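Local structure of tRNA-5-methyluridine(54) 2-sulfurtransferase (Pyrococcus horikoshii, 3VRH) at the zinc ion site and the interface of chains A and B. The protein catalyses the ATP-dependent 2-thiolation of 5-methyluridine at position 54 in the T loop of tRNAs, a modification that stabilises tRNA at high temperature. Numbering follows the deposited sequence. Chains: chain A/B, Putative uncharacterized protein PH0300.

Contact 1: the zinc ion site. Residues chain A 3, 5-6, 8, 22, 25. With ZN (zinc ion), chain C.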
loop_
_atom_site.group_PDB
_atom_site.type_symbol
_atom_site.label_atom_id
_atom_site.label_comp_id
_atom_site.label_asym_id
_atom_site.label_seq_id
_atom_site.Cartn_x
_atom_site.Cartn_y
_atom_site.Cartn_z
ATOM N N CYS A 3 22.050 -29.715 -5.767
ATOM C CA CYS A 3 22.268 -28.792 -4.678
ATOM C C CYS A 3 23.563 -27.997 -4.884
ATOM O O CYS A 3 24.534 -28.490 -5.465
ATOM C CB CYS A 3 22.288 -29.556 -3.345
ATOM S SG CYS A 3 22.618 -28.535 -1.894
ATOM N N PHE A 5 25.546 -27.227 -2.556
ATOM C CA PHE A 5 26.541 -27.627 -1.559
ATOM C C PHE A 5 26.884 -29.116 -1.543
ATOM O O PHE A 5 27.776 -29.544 -0.803
ATOM C CB PHE A 5 26.109 -27.173 -0.164
ATOM C CG PHE A 5 26.083 -25.688 -0.006
ATOM C CD1 PHE A 5 27.259 -24.976 0.149
ATOM C CD2 PHE A 5 24.884 -24.997 -0.015
ATOM C CE1 PHE A 5 27.237 -23.589 0.294
ATOM C CE2 PHE A 5 24.853 -23.622 0.125
ATOM C CZ PHE A 5 26.029 -22.914 0.276
ATOM N N CYS A 6 26.174 -29.892 -2.351
ATOM C CA CYS A 6 26.461 -31.308 -2.503
ATOM C C CYS A 6 25.879 -31.834 -3.801
ATOM O O CYS A 6 25.436 -31.066 -4.662
ATOM C CB CYS A 6 25.941 -32.122 -1.315
ATOM S SG CYS A 6 24.147 -32.408 -1.269
ATOM N N ARG A 8 23.369 -34.023 -4.072
ATOM C CA ARG A 8 21.966 -34.428 -3.942
ATOM C C ARG A 8 21.036 -33.612 -4.841
ATOM O O ARG A 8 21.363 -32.489 -5.244
ATOM C CB ARG A 8 21.497 -34.343 -2.484
ATOM C CG ARG A 8 22.148 -35.371 -1.557
ATOM C CD ARG A 8 21.641 -35.260 -0.128
ATOM N NE ARG A 8 22.396 -36.120 0.790
ATOM C CZ ARG A 8 23.474 -35.731 1.471
ATOM N NH1 ARG A 8 23.936 -34.488 1.338
ATOM N NH2 ARG A 8 24.096 -36.584 2.287
ATOM N N CYS A 22 19.269 -28.996 -1.593
ATOM C CA CYS A 22 18.639 -30.254 -1.244
ATOM C C CYS A 22 17.875 -30.068 0.068
ATOM O O CYS A 22 17.976 -29.012 0.713
ATOM C CB CYS A 22 19.695 -31.347 -1.072
ATOM S SG CYS A 22 20.654 -31.221 0.454
ATOM N N HIS A 25 20.204 -29.302 3.243
ATOM C CA HIS A 25 20.831 -27.990 3.161
ATOM C C HIS A 25 19.806 -26.868 3.174
ATOM O O HIS A 25 20.126 -25.747 3.575
ATOM C CB HIS A 25 21.780 -27.865 1.959
ATOM C CG HIS A 25 23.128 -28.453 2.215
ATOM N ND1 HIS A 25 23.567 -29.592 1.587
ATOM C CD2 HIS A 25 24.103 -28.109 3.088
ATOM C CE1 HIS A 25 24.767 -29.912 2.029
ATOM N NE2 HIS A 25 25.117 -29.029 2.947
HETATM ZN ZN ZN C . 22.893 -30.401 -0.375
#
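The backbone supplies ligands from two places: an irregular N-terminal turn holding A:Cys3 to A:Arg8, with A:Cys3 in an extended conformation, and the junction where strand 19-21 passes through A:Cys22 into helix 23-40, whose first turn carries A:His25. Together they form a zinc finger with three cysteines and one histidine, that of the TtuA N-terminal LIM-type domain, with A:Cys3 and A:Cys6 as its CxxC knuckle. Coordination is near tetrahedral. The imidazole ND1 of A:His25 lies 2.2 Å from ZN. The sulphur SG of A:Cys3 binds ZN at 2.4 Å. SG of A:Cys6 and SG of A:Cys22 each stand 2.5 Å from ZN. The narrowest ligand angle, 96°, is between A:His25 ND1 and A:Cys22 SG. A:Cys3 swings its sulphur anti to the backbone N (chi1 178°), whereas A:Cys6 and A:Cys22 tuck theirs into the crowded position between N and the carbonyl carbon, so the knuckle's two sulphurs reach the metal by different rotamers. Backbone N-H groups then fix the sulphurs. SG of A:Cys3 accepts two hydrogen bonds, from N of A:Phe5 at 3.3 Å, nearly straight (167° at H), and from N of A:Cys22, which ties the turn to the second ligand pair. SG of A:Cys6 takes N of A:Arg8 at 3.3 Å, and SG of A:Cys22 takes N of A:His25 at 3.4 Å. These donors probably offset part of the negative charge gathered on the three sulphurs. An alanine in place of A:Cys3 would remove a metal ligand and the acceptor of both N-H groups, and would probably loosen the turn from the A:Cys22 segment. One face of the A:His25 imidazole is covered by CB of A:Phe5, 3.7 Å above the plane and over its centre, which should limit rotation of the ring about its CB-CG bond.

Contact 2: the interface of chains A and B. Residues chain A 168, 171, 173, 259-260; chain B 168, 171, 173, 259-260.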
loop_
_atom_site.group_PDB
_atom_site.type_symbol
_atom_site.label_atom_id
_atom_site.label_comp_id
_atom_site.label_asym_id
_atom_site.label_seq_id
_atom_site.Cartn_x
_atom_site.Cartn_y
_atom_site.Cartn_z
ATOM N N ILE A 168 -2.482 -0.233 5.422
ATOM C CA ILE A 168 -2.247 1.000 4.679
ATOM C C ILE A 168 -3.436 1.359 3.791
ATOM O O ILE A 168 -3.808 2.524 3.685
ATOM C CB ILE A 168 -0.969 0.892 3.846
ATOM C CG1 ILE A 168 0.234 1.119 4.746
ATOM C CG2 ILE A 168 -0.945 1.914 2.731
ATOM C CD1 ILE A 168 1.442 0.366 4.315
ATOM N N TRP A 171 -5.691 2.783 6.087
ATOM C CA TRP A 171 -5.040 3.786 6.927
ATOM C C TRP A 171 -5.227 3.548 8.442
ATOM O O TRP A 171 -5.600 4.449 9.191
ATOM C CB TRP A 171 -5.413 5.205 6.471
ATOM C CG TRP A 171 -4.803 5.468 5.119
ATOM C CD1 TRP A 171 -5.408 5.355 3.892
ATOM C CD2 TRP A 171 -3.434 5.791 4.864
ATOM N NE1 TRP A 171 -4.495 5.613 2.886
ATOM C CE2 TRP A 171 -3.279 5.894 3.461
ATOM C CE3 TRP A 171 -2.321 6.004 5.688
ATOM C CZ2 TRP A 171 -2.060 6.211 2.871
ATOM C CZ3 TRP A 171 -1.109 6.308 5.100
ATOM C CH2 TRP A 171 -0.989 6.415 3.702
ATOM N N THR A 173 -3.389 3.645 11.112
ATOM C CA THR A 173 -2.082 4.150 11.477
ATOM C C THR A 173 -1.676 3.687 12.869
ATOM O O THR A 173 -0.479 3.590 13.168
ATOM C CB THR A 173 -2.037 5.675 11.382
ATOM O OG1 THR A 173 -3.114 6.222 12.147
ATOM C CG2 THR A 173 -2.202 6.100 9.924
ATOM N N LEU A 259 7.054 7.237 11.994
ATOM C CA LEU A 259 6.123 8.297 11.592
ATOM C C LEU A 259 4.706 8.053 12.068
ATOM O O LEU A 259 3.883 8.965 12.068
ATOM C CB LEU A 259 6.125 8.478 10.063
ATOM C CG LEU A 259 7.425 8.979 9.415
ATOM C CD1 LEU A 259 7.396 8.839 7.891
ATOM C CD2 LEU A 259 7.718 10.423 9.822
ATOM N N PHE A 260 4.414 6.819 12.460
ATOM C CA PHE A 260 3.071 6.488 12.907
ATOM C C PHE A 260 2.972 6.544 14.422
ATOM O O PHE A 260 1.892 6.390 14.983
ATOM C CB PHE A 260 2.649 5.117 12.366
ATOM C CG PHE A 260 2.705 5.029 10.872
ATOM C CD1 PHE A 260 3.740 4.354 10.240
ATOM C CD2 PHE A 260 1.747 5.663 10.095
ATOM C CE1 PHE A 260 3.802 4.296 8.849
ATOM C CE2 PHE A 260 1.807 5.621 8.714
ATOM C CZ PHE A 260 2.829 4.936 8.085
ATOM N N ILE B 168 4.029 4.140 -1.496
ATOM C CA ILE B 168 4.007 3.441 -0.215
ATOM C C ILE B 168 4.828 2.155 -0.258
ATOM O O ILE B 168 5.534 1.831 0.692
ATOM C CB ILE B 168 2.568 3.145 0.211
ATOM C CG1 ILE B 168 1.953 4.402 0.803
ATOM C CG2 ILE B 168 2.511 2.040 1.243
ATOM C CD1 ILE B 168 0.487 4.502 0.578
ATOM N N TRP B 171 8.122 3.350 0.078
ATOM C CA TRP B 171 8.241 4.290 1.191
ATOM C C TRP B 171 8.869 5.645 0.799
ATOM O O TRP B 171 9.793 6.134 1.446
ATOM C CB TRP B 171 8.910 3.622 2.401
ATOM C CG TRP B 171 7.988 2.570 2.960
ATOM C CD1 TRP B 171 8.013 1.219 2.716
ATOM C CD2 TRP B 171 6.841 2.810 3.780
ATOM N NE1 TRP B 171 6.957 0.601 3.360
ATOM C CE2 TRP B 171 6.231 1.556 4.028
ATOM C CE3 TRP B 171 6.270 3.964 4.331
ATOM C CZ2 TRP B 171 5.088 1.430 4.809
ATOM C CZ3 TRP B 171 5.128 3.838 5.098
ATOM C CH2 TRP B 171 4.552 2.577 5.336
ATOM N N THR B 173 8.314 8.786 1.383
ATOM C CA THR B 173 7.516 9.564 2.308
ATOM C C THR B 173 7.511 11.039 1.933
ATOM O O THR B 173 6.562 11.761 2.263
ATOM C CB THR B 173 8.000 9.374 3.744
ATOM O OG1 THR B 173 9.402 9.648 3.805
ATOM C CG2 THR B 173 7.761 7.929 4.177
ATOM N N LEU B 259 1.022 13.145 8.493
ATOM C CA LEU B 259 2.058 12.350 9.162
ATOM C C LEU B 259 3.356 12.293 8.382
ATOM O O LEU B 259 4.392 11.921 8.926
ATOM C CB LEU B 259 1.560 10.919 9.434
ATOM C CG LEU B 259 0.394 10.755 10.420
ATOM C CD1 LEU B 259 -0.193 9.342 10.383
ATOM C CD2 LEU B 259 0.820 11.128 11.839
ATOM N N PHE B 260 3.298 12.645 7.104
ATOM C CA PHE B 260 4.490 12.594 6.273
ATOM C C PHE B 260 5.152 13.958 6.186
ATOM O O PHE B 260 6.225 14.097 5.608
ATOM C CB PHE B 260 4.150 12.044 4.882
ATOM C CG PHE B 260 3.521 10.686 4.923
ATOM C CD1 PHE B 260 2.157 10.529 4.720
ATOM C CD2 PHE B 260 4.287 9.566 5.212
ATOM C CE1 PHE B 260 1.572 9.266 4.783
ATOM C CE2 PHE B 260 3.712 8.310 5.288
ATOM C CZ PHE B 260 2.357 8.153 5.070
#
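The C-terminal end of helix 157-169, the loop at A:Trp171, the start of helix 173-177 and the 3-10 helix 257-260 of chain A meet the same elements of chain B about a two-fold axis, so every contact has a twin. A:Ile168 and B:Ile168 meet end to end, CG2 of A:Ile168 lying 3.7 Å from CD1 of B:Ile168. That CD1 also touches the benzo part of the partner's indole, 3.8 Å from CZ2 of A:Trp171. The same indole meets B:Phe260 obliquely: CZ3 of A:Trp171 sits in the plane of the phenyl ring at its edge, 3.9 Å from CZ of B:Phe260. Within its own chain, the carbonyl O of A:Ile168 lies 3.1 Å above one face of the A:Trp171 indole, toward the rim. A:Leu259, its CG anti to the carbonyl carbon (chi1 -65°), divides its branches: CD1 crosses to CG2 of B:Thr173 at 3.8 Å, while CD2 packs against the backbone carbonyl O of B:Leu259 at the same separation. A:Leu259 buries 65 Å² and A:Phe260 44 Å², the B copies much alike, out of 347 Å² for the patch. No nitrogen or oxygen of one chain is near enough to bond with the other chain, so cohesion here rests on apolar packing, and this apolar patch helps hold together the homodimer that the enzyme forms.

The centres of contact 1 and contact 2 lie about 43 Å apart, and they share no residue or secondary-structure element. Contact 1 belongs to the N-terminal zinc-binding segment and to helix 23-40, within one chain; contact 2 draws on residues 168-173, part of the PP-loop ATPase region, and on the 3-10 helix 257-260 that follows helix 245-256. Metal coordination probably stabilises a local fold far from the two-fold axis, while apolar burial at the axis contributes to joining the subunits. The zinc of contact 1 takes no part in the contact 2 patch, and each subunit of the homodimer carries its own N-terminal finger.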